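Local atomic coordinates of Alpha/beta hydrolase (Pseudomonas aeruginosa PAO1, PDB entry 4R1D), a protein that probably acts as a lipase effector of the H2 type VI secretion system, binds calcium and is held in check by the immunity protein Tli4. Residues Y209-Q217 against I316-E325; W375-Y386 against L459-Y467. All coordinates share one frame; numbering follows the deposited sequence.

Contact 1. Residues Y209-Q217 against I316-E325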
loop_
_atom_site.group_PDB
_atom_site.type_symbol
_atom_site.label_atom_id
_atom_site.label_comp_id
_atom_site.label_asym_id
_atom_site.label_seq_id
_atom_site.Cartn_x
_atom_site.Cartn_y
_atom_site.Cartn_z
ATOM N N TYR A 209 5.717 -5.052 3.936
ATOM C CA TYR A 209 4.624 -5.839 3.382
ATOM C C TYR A 209 3.760 -5.023 2.426
ATOM O O TYR A 209 3.773 -3.795 2.439
ATOM C CB TYR A 209 3.777 -6.456 4.498
ATOM C CG TYR A 209 3.078 -5.417 5.355
ATOM C CD1 TYR A 209 3.676 -4.921 6.503
ATOM C CD2 TYR A 209 1.817 -4.957 5.024
ATOM C CE1 TYR A 209 3.045 -3.972 7.278
ATOM C CE2 TYR A 209 1.169 -4.002 5.802
ATOM C CZ TYR A 209 1.790 -3.520 6.924
ATOM O OH TYR A 209 1.145 -2.573 7.699
ATOM N N ASN A 210 3.024 -5.731 1.585
ATOM C CA ASN A 210 2.165 -5.109 0.603
ATOM C C ASN A 210 0.923 -4.589 1.313
ATOM O O ASN A 210 -0.021 -5.333 1.536
ATOM C CB ASN A 210 1.813 -6.136 -0.474
ATOM C CG ASN A 210 0.764 -5.636 -1.450
ATOM O OD1 ASN A 210 0.343 -4.475 -1.405
ATOM N ND2 ASN A 210 0.355 -6.518 -2.369
ATOM N N TRP A 211 0.958 -3.313 1.685
ATOM C CA TRP A 211 -0.105 -2.704 2.494
ATOM C C TRP A 211 -1.424 -2.509 1.735
ATOM O O TRP A 211 -2.455 -2.229 2.338
ATOM C CB TRP A 211 0.388 -1.388 3.125
ATOM C CG TRP A 211 0.990 -0.445 2.129
ATOM C CD1 TRP A 211 2.322 -0.314 1.807
ATOM C CD2 TRP A 211 0.285 0.479 1.298
ATOM N NE1 TRP A 211 2.477 0.645 0.836
ATOM C CE2 TRP A 211 1.242 1.148 0.508
ATOM C CE3 TRP A 211 -1.067 0.822 1.161
ATOM C CZ2 TRP A 211 0.893 2.130 -0.422
ATOM C CZ3 TRP A 211 -1.415 1.804 0.229
ATOM C CH2 TRP A 211 -0.436 2.443 -0.549
ATOM N N LEU A 212 -1.405 -2.667 0.413
ATOM C CA LEU A 212 -2.647 -2.577 -0.360
ATOM C C LEU A 212 -3.526 -3.814 -0.200
ATOM O O LEU A 212 -4.759 -3.746 -0.292
ATOM C CB LEU A 212 -2.333 -2.362 -1.840
ATOM C CG LEU A 212 -1.812 -0.961 -2.157
ATOM C CD1 LEU A 212 -1.131 -0.961 -3.512
ATOM C CD2 LEU A 212 -2.998 0.023 -2.143
ATOM N N GLN A 213 -2.897 -4.963 0.021
ATOM C CA GLN A 213 -3.660 -6.188 0.134
ATOM C C GLN A 213 -4.200 -6.305 1.548
ATOM O O GLN A 213 -3.791 -5.553 2.436
ATOM C CB GLN A 213 -2.774 -7.392 -0.176
ATOM C CG GLN A 213 -1.862 -7.767 0.983
ATOM C CD GLN A 213 -0.845 -8.817 0.595
ATOM O OE1 GLN A 213 -0.941 -9.424 -0.487
ATOM N NE2 GLN A 213 0.142 -9.037 1.463
ATOM N N SER A 214 -5.113 -7.254 1.763
ATOM C CA SER A 214 -5.632 -7.492 3.106
ATOM C C SER A 214 -4.513 -7.782 4.085
ATOM O O SER A 214 -3.577 -8.513 3.781
ATOM C CB SER A 214 -6.610 -8.673 3.139
ATOM O OG SER A 214 -7.139 -8.821 4.446
ATOM N N ASN A 215 -4.621 -7.217 5.279
ATOM C CA ASN A 215 -3.686 -7.542 6.332
ATOM C C ASN A 215 -3.723 -9.018 6.697
ATOM O O ASN A 215 -2.755 -9.561 7.223
ATOM C CB ASN A 215 -3.929 -6.623 7.531
ATOM C CG ASN A 215 -3.671 -5.184 7.177
ATOM O OD1 ASN A 215 -4.597 -4.368 7.074
ATOM N ND2 ASN A 215 -2.410 -4.867 6.924
ATOM N N ARG A 216 -4.841 -9.667 6.387
ATOM C CA ARG A 216 -4.929 -11.112 6.501
ATOM C C ARG A 216 -3.845 -11.796 5.673
ATOM O O ARG A 216 -3.197 -12.735 6.144
ATOM C CB ARG A 216 -6.307 -11.599 6.049
ATOM C CG ARG A 216 -6.562 -13.059 6.373
ATOM C CD ARG A 216 -7.789 -13.587 5.639
ATOM N NE ARG A 216 -9.035 -12.956 6.076
ATOM C CZ ARG A 216 -9.697 -13.288 7.183
ATOM N NH1 ARG A 216 -9.222 -14.229 7.991
ATOM N NH2 ARG A 216 -10.838 -12.678 7.485
ATOM N N GLN A 217 -3.654 -11.342 4.436
ATOM C CA GLN A 217 -2.650 -11.947 3.567
ATOM C C GLN A 217 -1.231 -11.495 3.944
ATOM O O GLN A 217 -0.274 -12.262 3.843
ATOM C CB GLN A 217 -2.936 -11.636 2.090
ATOM C CG GLN A 217 -1.882 -12.218 1.172
ATOM C CD GLN A 217 -1.882 -13.737 1.184
ATOM O OE1 GLN A 217 -2.936 -14.368 1.123
ATOM N NE2 GLN A 217 -0.692 -14.332 1.270
ATOM N N ILE A 316 -8.213 4.893 -5.159
ATOM C CA ILE A 316 -7.256 3.912 -4.657
ATOM C C ILE A 316 -7.796 3.119 -3.455
ATOM O O ILE A 316 -7.849 1.876 -3.480
ATOM C CB ILE A 316 -5.916 4.593 -4.347
ATOM C CG1 ILE A 316 -5.415 5.332 -5.588
ATOM C CG2 ILE A 316 -4.885 3.568 -3.873
ATOM C CD1 ILE A 316 -4.226 6.223 -5.317
ATOM N N VAL A 317 -8.240 3.829 -2.423
ATOM C CA VAL A 317 -8.608 3.182 -1.175
ATOM C C VAL A 317 -9.795 2.234 -1.328
ATOM O O VAL A 317 -9.804 1.153 -0.755
ATOM C CB VAL A 317 -8.898 4.237 -0.076
ATOM C CG1 VAL A 317 -9.411 3.574 1.197
ATOM C CG2 VAL A 317 -7.629 5.043 0.212
ATOM N N ALA A 318 -10.799 2.631 -2.108
ATOM C CA ALA A 318 -12.028 1.842 -2.208
ATOM C C ALA A 318 -11.808 0.525 -2.938
ATOM O O ALA A 318 -12.685 -0.336 -2.943
ATOM C CB ALA A 318 -13.172 2.659 -2.874
ATOM N N ASN A 319 -10.628 0.367 -3.535
ATOM C CA ASN A 319 -10.248 -0.897 -4.191
ATOM C C ASN A 319 -9.211 -1.727 -3.442
ATOM O O ASN A 319 -8.750 -2.765 -3.944
ATOM C CB ASN A 319 -9.742 -0.618 -5.608
ATOM C CG ASN A 319 -10.820 -0.092 -6.492
ATOM O OD1 ASN A 319 -10.749 1.036 -6.974
ATOM N ND2 ASN A 319 -11.854 -0.892 -6.690
ATOM N N SER A 320 -8.851 -1.276 -2.246
ATOM C CA SER A 320 -7.767 -1.889 -1.490
ATOM C C SER A 320 -8.251 -2.381 -0.139
ATOM O O SER A 320 -8.686 -1.590 0.702
ATOM C CB SER A 320 -6.621 -0.890 -1.298
ATOM O OG SER A 320 -5.851 -1.226 -0.155
ATOM N N ALA A 321 -8.171 -3.697 0.059
ATOM C CA ALA A 321 -8.599 -4.307 1.312
ATOM C C ALA A 321 -7.728 -3.808 2.455
ATOM O O ALA A 321 -8.224 -3.485 3.535
ATOM C CB ALA A 321 -8.561 -5.855 1.213
ATOM N N GLY A 322 -6.422 -3.730 2.212
ATOM C CA GLY A 322 -5.505 -3.251 3.234
ATOM C C GLY A 322 -5.839 -1.848 3.706
ATOM O O GLY A 322 -5.774 -1.559 4.908
ATOM N N ALA A 323 -6.184 -0.965 2.769
ATOM C CA ALA A 323 -6.485 0.420 3.115
ATOM C C ALA A 323 -7.833 0.521 3.816
ATOM O O ALA A 323 -7.962 1.207 4.841
ATOM C CB ALA A 323 -6.460 1.310 1.871
ATOM N N LEU A 324 -8.832 -0.170 3.262
ATOM C CA LEU A 324 -10.187 -0.126 3.801
ATOM C C LEU A 324 -10.260 -0.739 5.185
ATOM O O LEU A 324 -11.148 -0.402 5.970
ATOM C CB LEU A 324 -11.165 -0.875 2.888
ATOM C CG LEU A 324 -11.651 -0.078 1.687
ATOM C CD1 LEU A 324 -12.467 -0.970 0.759
ATOM C CD2 LEU A 324 -12.456 1.153 2.125
ATOM N N GLU A 325 -9.343 -1.655 5.481
ATOM C CA GLU A 325 -9.344 -2.317 6.783
ATOM C C GLU A 325 -9.024 -1.358 7.929
ATOM O O GLU A 325 -9.206 -1.700 9.092
ATOM C CB GLU A 325 -8.411 -3.531 6.791
ATOM C CG GLU A 325 -9.048 -4.766 6.161
ATOM C CD GLU A 325 -8.038 -5.835 5.784
ATOM O OE1 GLU A 325 -6.854 -5.692 6.153
ATOM O OE2 GLU A 325 -8.441 -6.813 5.115
#
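Two helix N-termini meet where the loop leaving edge strand 201-206 of the parallel sheet leads into helix 215-238: Ser214 caps that helix, Ser320 caps the short helix 321-324, and each capping hydroxyl also bonds across the contact. Ser320 OG gives its proton to Leu212 O at 2.7 Å, in the carbonyl plane and on a lone pair, while accepting from Ala323 N at 3.0 Å. The same carbonyl takes a second bond, from Gly322 N at 3.0 Å, with the donor standing well above the carbonyl plane. Leu212 O thus sits at the start of helix 321-324, gripped by two bonds. Close approach of the two backbones is possible here because Gly322 has no side chain: its CA lies 3.0 Å from Gln213 O and makes a CA-H...O contact with Trp211 O. In the alpha/beta hydrolase layout, helix 215-238 follows the edge strand, and its first turn receives the carboxylate of Glu325. That side chain runs extended beyond CG, and its two oxygens divide the work. Glu325 OE1 accepts from Asn215 N through its syn lone pair at 2.8 Å, with an N-H...O angle of 164°, and Glu325 OE2 receives the proton of Ser214 OG in a very short bond of 2.5 Å. Ser214 OG also accepts from Arg216 N at 3.1 Å, the capping bond itself, which its chi1 of -177°, beside the carbonyl carbon, makes possible. Its place at the N-terminus of helix 215-238 would probably help keep Glu325 ionised. Arg216 carries its guanidinium group to Glu417 of helix 400-421. Alongside these polar links, Leu212 CD2 lies against Ser320 CB, and Ala321 CB packs on the backbone of Ser214.

Contact 2. Residues W375-Y386 against L459-Y467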
loop_
_atom_site.group_PDB
_atom_site.type_symbol
_atom_site.label_atom_id
_atom_site.label_comp_id
_atom_site.label_asym_id
_atom_site.label_seq_id
_atom_site.Cartn_x
_atom_site.Cartn_y
_atom_site.Cartn_z
ATOM N N TRP A 375 -25.722 11.101 0.508
ATOM C CA TRP A 375 -24.693 12.133 0.613
ATOM C C TRP A 375 -23.694 11.953 1.764
ATOM O O TRP A 375 -22.569 12.438 1.671
ATOM C CB TRP A 375 -25.324 13.527 0.700
ATOM C CG TRP A 375 -25.985 13.812 2.005
ATOM C CD1 TRP A 375 -27.270 13.509 2.355
ATOM C CD2 TRP A 375 -25.400 14.455 3.145
ATOM N NE1 TRP A 375 -27.520 13.922 3.647
ATOM C CE2 TRP A 375 -26.390 14.512 4.149
ATOM C CE3 TRP A 375 -24.132 14.986 3.417
ATOM C CZ2 TRP A 375 -26.155 15.080 5.400
ATOM C CZ3 TRP A 375 -23.906 15.563 4.655
ATOM C CH2 TRP A 375 -24.907 15.598 5.635
ATOM N N TYR A 376 -24.091 11.292 2.851
ATOM C CA TYR A 376 -23.192 11.179 3.995
ATOM C C TYR A 376 -22.465 9.839 4.034
ATOM O O TYR A 376 -21.735 9.560 4.975
ATOM C CB TYR A 376 -23.893 11.477 5.344
ATOM C CG TYR A 376 -24.969 10.488 5.757
ATOM C CD1 TYR A 376 -24.657 9.363 6.507
ATOM C CD2 TYR A 376 -26.298 10.686 5.391
ATOM C CE1 TYR A 376 -25.646 8.452 6.892
ATOM C CE2 TYR A 376 -27.283 9.788 5.757
ATOM C CZ TYR A 376 -26.957 8.678 6.507
ATOM O OH TYR A 376 -27.938 7.786 6.875
ATOM N N GLY A 377 -22.662 9.025 3.002
ATOM C CA GLY A 377 -22.020 7.721 2.933
ATOM C C GLY A 377 -20.543 7.842 2.626
ATOM O O GLY A 377 -20.076 8.906 2.239
ATOM N N LEU A 378 -19.806 6.750 2.804
ATOM C CA LEU A 378 -18.360 6.762 2.569
ATOM C C LEU A 378 -18.048 7.020 1.097
ATOM O O LEU A 378 -17.133 7.778 0.765
ATOM C CB LEU A 378 -17.772 5.424 2.976
ATOM C CG LEU A 378 -16.247 5.362 2.927
ATOM C CD1 LEU A 378 -15.653 6.312 3.961
ATOM C CD2 LEU A 378 -15.799 3.924 3.188
ATOM N N VAL A 379 -18.800 6.357 0.227
ATOM C CA VAL A 379 -18.745 6.608 -1.204
ATOM C C VAL A 379 -20.137 6.965 -1.717
ATOM O O VAL A 379 -20.867 6.110 -2.225
ATOM C CB VAL A 379 -18.190 5.405 -1.977
ATOM C CG1 VAL A 379 -17.992 5.771 -3.447
ATOM C CG2 VAL A 379 -16.883 4.958 -1.363
ATOM N N PRO A 380 -20.511 8.241 -1.567
ATOM C CA PRO A 380 -21.813 8.695 -2.066
ATOM C C PRO A 380 -21.902 8.449 -3.563
ATOM O O PRO A 380 -20.889 8.224 -4.245
ATOM C CB PRO A 380 -21.800 10.195 -1.774
ATOM C CG PRO A 380 -20.343 10.559 -1.671
ATOM C CD PRO A 380 -19.686 9.351 -1.057
ATOM N N GLU A 381 -23.121 8.478 -4.074
ATOM C CA GLU A 381 -23.357 8.236 -5.484
ATOM C C GLU A 381 -22.472 9.120 -6.364
ATOM O O GLU A 381 -21.974 8.684 -7.408
ATOM C CB GLU A 381 -24.840 8.474 -5.806
ATOM C CG GLU A 381 -25.278 7.841 -7.108
ATOM C CD GLU A 381 -25.107 6.329 -7.090
ATOM O OE1 GLU A 381 -25.859 5.655 -6.351
ATOM O OE2 GLU A 381 -24.215 5.816 -7.801
ATOM N N GLN A 382 -22.262 10.362 -5.941
ATOM C CA GLN A 382 -21.457 11.289 -6.726
ATOM C C GLN A 382 -20.039 10.759 -6.942
ATOM O O GLN A 382 -19.346 11.211 -7.847
ATOM C CB GLN A 382 -21.377 12.659 -6.048
ATOM C CG GLN A 382 -20.731 12.618 -4.667
ATOM C CD GLN A 382 -20.233 13.975 -4.220
ATOM O OE1 GLN A 382 -21.018 14.847 -3.838
ATOM N NE2 GLN A 382 -18.921 14.165 -4.265
ATOM N N ASN A 383 -19.613 9.820 -6.099
ATOM C CA ASN A 383 -18.228 9.336 -6.142
ATOM C C ASN A 383 -18.087 7.918 -6.699
ATOM O O ASN A 383 -16.985 7.358 -6.712
ATOM C CB ASN A 383 -17.567 9.431 -4.755
ATOM C CG ASN A 383 -17.253 10.865 -4.354
ATOM O OD1 ASN A 383 -17.349 11.787 -5.176
ATOM N ND2 ASN A 383 -16.865 11.064 -3.094
ATOM N N SER A 384 -19.198 7.338 -7.143
ATOM C CA SER A 384 -19.184 6.002 -7.741
ATOM C C SER A 384 -18.272 5.942 -8.964
ATOM O O SER A 384 -17.672 4.900 -9.247
ATOM C CB SER A 384 -20.600 5.576 -8.154
ATOM O OG SER A 384 -21.503 5.666 -7.068
ATOM N N GLN A 385 -18.177 7.064 -9.676
ATOM C CA GLN A 385 -17.406 7.160 -10.914
ATOM C C GLN A 385 -15.940 6.846 -10.667
ATOM O O GLN A 385 -15.220 6.464 -11.585
ATOM C CB GLN A 385 -17.519 8.566 -11.500
ATOM C CG GLN A 385 -17.107 9.667 -10.526
ATOM C CD GLN A 385 -17.230 11.060 -11.120
ATOM O OE1 GLN A 385 -16.860 11.294 -12.268
ATOM N NE2 GLN A 385 -17.759 11.990 -10.337
ATOM N N TYR A 386 -15.506 7.001 -9.421
ATOM C CA TYR A 386 -14.093 6.799 -9.086
ATOM C C TYR A 386 -13.741 5.349 -8.753
ATOM O O TYR A 386 -12.558 4.989 -8.687
ATOM C CB TYR A 386 -13.689 7.734 -7.950
ATOM C CG TYR A 386 -13.840 9.197 -8.309
ATOM C CD1 TYR A 386 -13.027 9.774 -9.276
ATOM C CD2 TYR A 386 -14.786 10.003 -7.683
ATOM C CE1 TYR A 386 -13.138 11.107 -9.607
ATOM C CE2 TYR A 386 -14.904 11.355 -8.008
ATOM C CZ TYR A 386 -14.081 11.899 -8.975
ATOM O OH TYR A 386 -14.175 13.233 -9.327
ATOM N N LEU A 459 -27.470 17.369 -5.650
ATOM C CA LEU A 459 -26.367 18.222 -5.212
ATOM C C LEU A 459 -25.075 17.443 -5.003
ATOM O O LEU A 459 -25.081 16.333 -4.464
ATOM C CB LEU A 459 -26.733 18.966 -3.924
ATOM C CG LEU A 459 -27.977 19.849 -4.020
ATOM C CD1 LEU A 459 -28.144 20.674 -2.755
ATOM C CD2 LEU A 459 -27.901 20.745 -5.248
ATOM N N ASN A 460 -23.967 18.035 -5.430
ATOM C CA ASN A 460 -22.661 17.426 -5.247
ATOM C C ASN A 460 -21.751 18.318 -4.404
ATOM O O ASN A 460 -21.905 19.537 -4.380
ATOM C CB ASN A 460 -22.021 17.139 -6.605
ATOM C CG ASN A 460 -22.773 16.074 -7.395
ATOM O OD1 ASN A 460 -23.553 15.299 -6.834
ATOM N ND2 ASN A 460 -22.535 16.029 -8.702
ATOM N N ASP A 461 -20.814 17.710 -3.689
ATOM C CA ASP A 461 -19.870 18.497 -2.915
ATOM C C ASP A 461 -18.678 18.883 -3.795
ATOM O O ASP A 461 -18.669 18.593 -4.995
ATOM C CB ASP A 461 -19.453 17.750 -1.643
ATOM C CG ASP A 461 -18.617 16.511 -1.928
ATOM O OD1 ASP A 461 -17.988 16.440 -3.001
ATOM O OD2 ASP A 461 -18.573 15.616 -1.064
ATOM N N ASP A 462 -17.690 19.547 -3.211
ATOM C CA ASP A 462 -16.516 19.974 -3.973
ATOM C C ASP A 462 -15.365 18.979 -3.830
ATOM O O ASP A 462 -14.221 19.285 -4.171
ATOM C CB ASP A 462 -16.064 21.365 -3.532
ATOM C CG ASP A 462 -15.437 21.365 -2.151
ATOM O OD1 ASP A 462 -15.613 20.375 -1.401
ATOM O OD2 ASP A 462 -14.780 22.366 -1.809
ATOM N N GLU A 463 -15.685 17.799 -3.307
ATOM C CA GLU A 463 -14.699 16.739 -3.087
ATOM C C GLU A 463 -13.594 17.147 -2.125
ATOM O O GLU A 463 -12.580 16.455 -2.014
ATOM C CB GLU A 463 -14.116 16.238 -4.422
ATOM C CG GLU A 463 -15.139 15.464 -5.249
ATOM C CD GLU A 463 -14.552 14.763 -6.459
ATOM O OE1 GLU A 463 -13.364 14.369 -6.415
ATOM O OE2 GLU A 463 -15.286 14.598 -7.453
ATOM N N ASN A 464 -13.808 18.254 -1.407
ATOM C CA ASN A 464 -12.832 18.757 -0.450
ATOM C C ASN A 464 -13.475 19.169 0.890
ATOM O O ASN A 464 -12.826 19.780 1.732
ATOM C CB ASN A 464 -12.025 19.932 -1.042
ATOM C CG ASN A 464 -10.933 19.480 -2.029
ATOM O OD1 ASN A 464 -10.831 19.998 -3.139
ATOM N ND2 ASN A 464 -10.103 18.527 -1.609
ATOM N N GLY A 465 -14.745 18.826 1.085
ATOM C CA GLY A 465 -15.346 18.966 2.399
ATOM C C GLY A 465 -16.600 19.821 2.482
ATOM O O GLY A 465 -17.170 19.957 3.560
ATOM N N THR A 466 -17.042 20.394 1.369
ATOM C CA THR A 466 -18.249 21.225 1.440
ATOM C C THR A 466 -19.210 21.090 0.264
ATOM O O THR A 466 -18.800 20.868 -0.882
ATOM C CB THR A 466 -17.907 22.723 1.670
ATOM O OG1 THR A 466 -19.075 23.418 2.142
ATOM C CG2 THR A 466 -17.393 23.371 0.379
ATOM N N TYR A 467 -20.500 21.211 0.581
ATOM C CA TYR A 467 -21.565 21.299 -0.408
ATOM C C TYR A 467 -21.886 22.763 -0.760
ATOM O O TYR A 467 -22.654 23.031 -1.678
ATOM C CB TYR A 467 -22.828 20.596 0.110
ATOM C CG TYR A 467 -22.757 19.088 0.015
ATOM C CD1 TYR A 467 -23.260 18.423 -1.091
ATOM C CD2 TYR A 467 -22.170 18.338 1.019
ATOM C CE1 TYR A 467 -23.186 17.044 -1.196
ATOM C CE2 TYR A 467 -22.100 16.948 0.930
ATOM C CZ TYR A 467 -22.598 16.314 -0.175
ATOM O OH TYR A 467 -22.518 14.943 -0.266
HETATM O O HOH W 1 -17.858 13.927 -7.471
HETATM O O HOH W 2 -23.377 14.119 -2.928
HETATM O O HOH W 3 -16.737 13.739 -1.399
#
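Gln382 reaches from the loop between helices 365-370 and 400-421 into an Asx turn at Asp461, in the loop that precedes strand 477-479. Its CB lies beside the side-chain amide of Asn460. CG stands between the backbone N and the carbonyl carbon (chi1 61°), and from there the chain extends to place the terminal amide against Asp461. Gln382 OE1 accepts from Asp461 N at 2.9 Å in a nearly straight bond, the donor tilted slightly from the carbonyl plane, and takes a proton from water 2, which also donates to Leu459 O and accepts from Tyr467 OH. Gln382 NE2 spends both its hydrogens: one goes from Gln382 NE2 to Asp461 OD1 at 2.8 Å, the other from Gln382 NE2 to Asn383 OD1 at 3.0 Å. Two bonds on each end thus fix the rotation of the amide, whose plane is turned 72° from the Asp461 carboxylate. Asp461 OD1 is met from opposite faces, by Gln382 NE2 and by Glu463 N, the latter bond closing the Asx turn; OD2 forms a salt bridge with Arg295 of helix 289-296.

At one end of the contact, Trp375 presents its edge to the face of Tyr467 in an offset edge-to-face pair, centroids 5.8 Å apart and planes at 88°. The indole nitrogen itself bonds to Glu453. Toward the other end, the carboxylate of Glu463 stands at the edge of the Tyr386 ring, its plane steeply turned against the ring. Glu463 OE1 accepts from Gly311 N, while the syn lone pair of Glu463 OE2 receives the hydroxyl proton of Tyr386 OH at 2.6 Å.

In the fold
Contact 1 closes before contact 2 opens along the chain, and their centres lie 22 Å apart, with the nearest atoms about 4 Å from each other but not touching. Contact 1 sits nearer the middle of the chain, about 12 Å from its centre, at the start of helix 215-238 after edge strand 201-206; contact 2 lies about 25 Å out, near the small mixed sheet. Both touch helix 289-296, contact 1 through Val317 and Ala318, contact 2 through Leu378 and Pro380. Both lie away from the calcium site; contact 1 ties the start of helix 215-238 to helix 321-324, while contact 2 holds two loops together farther out.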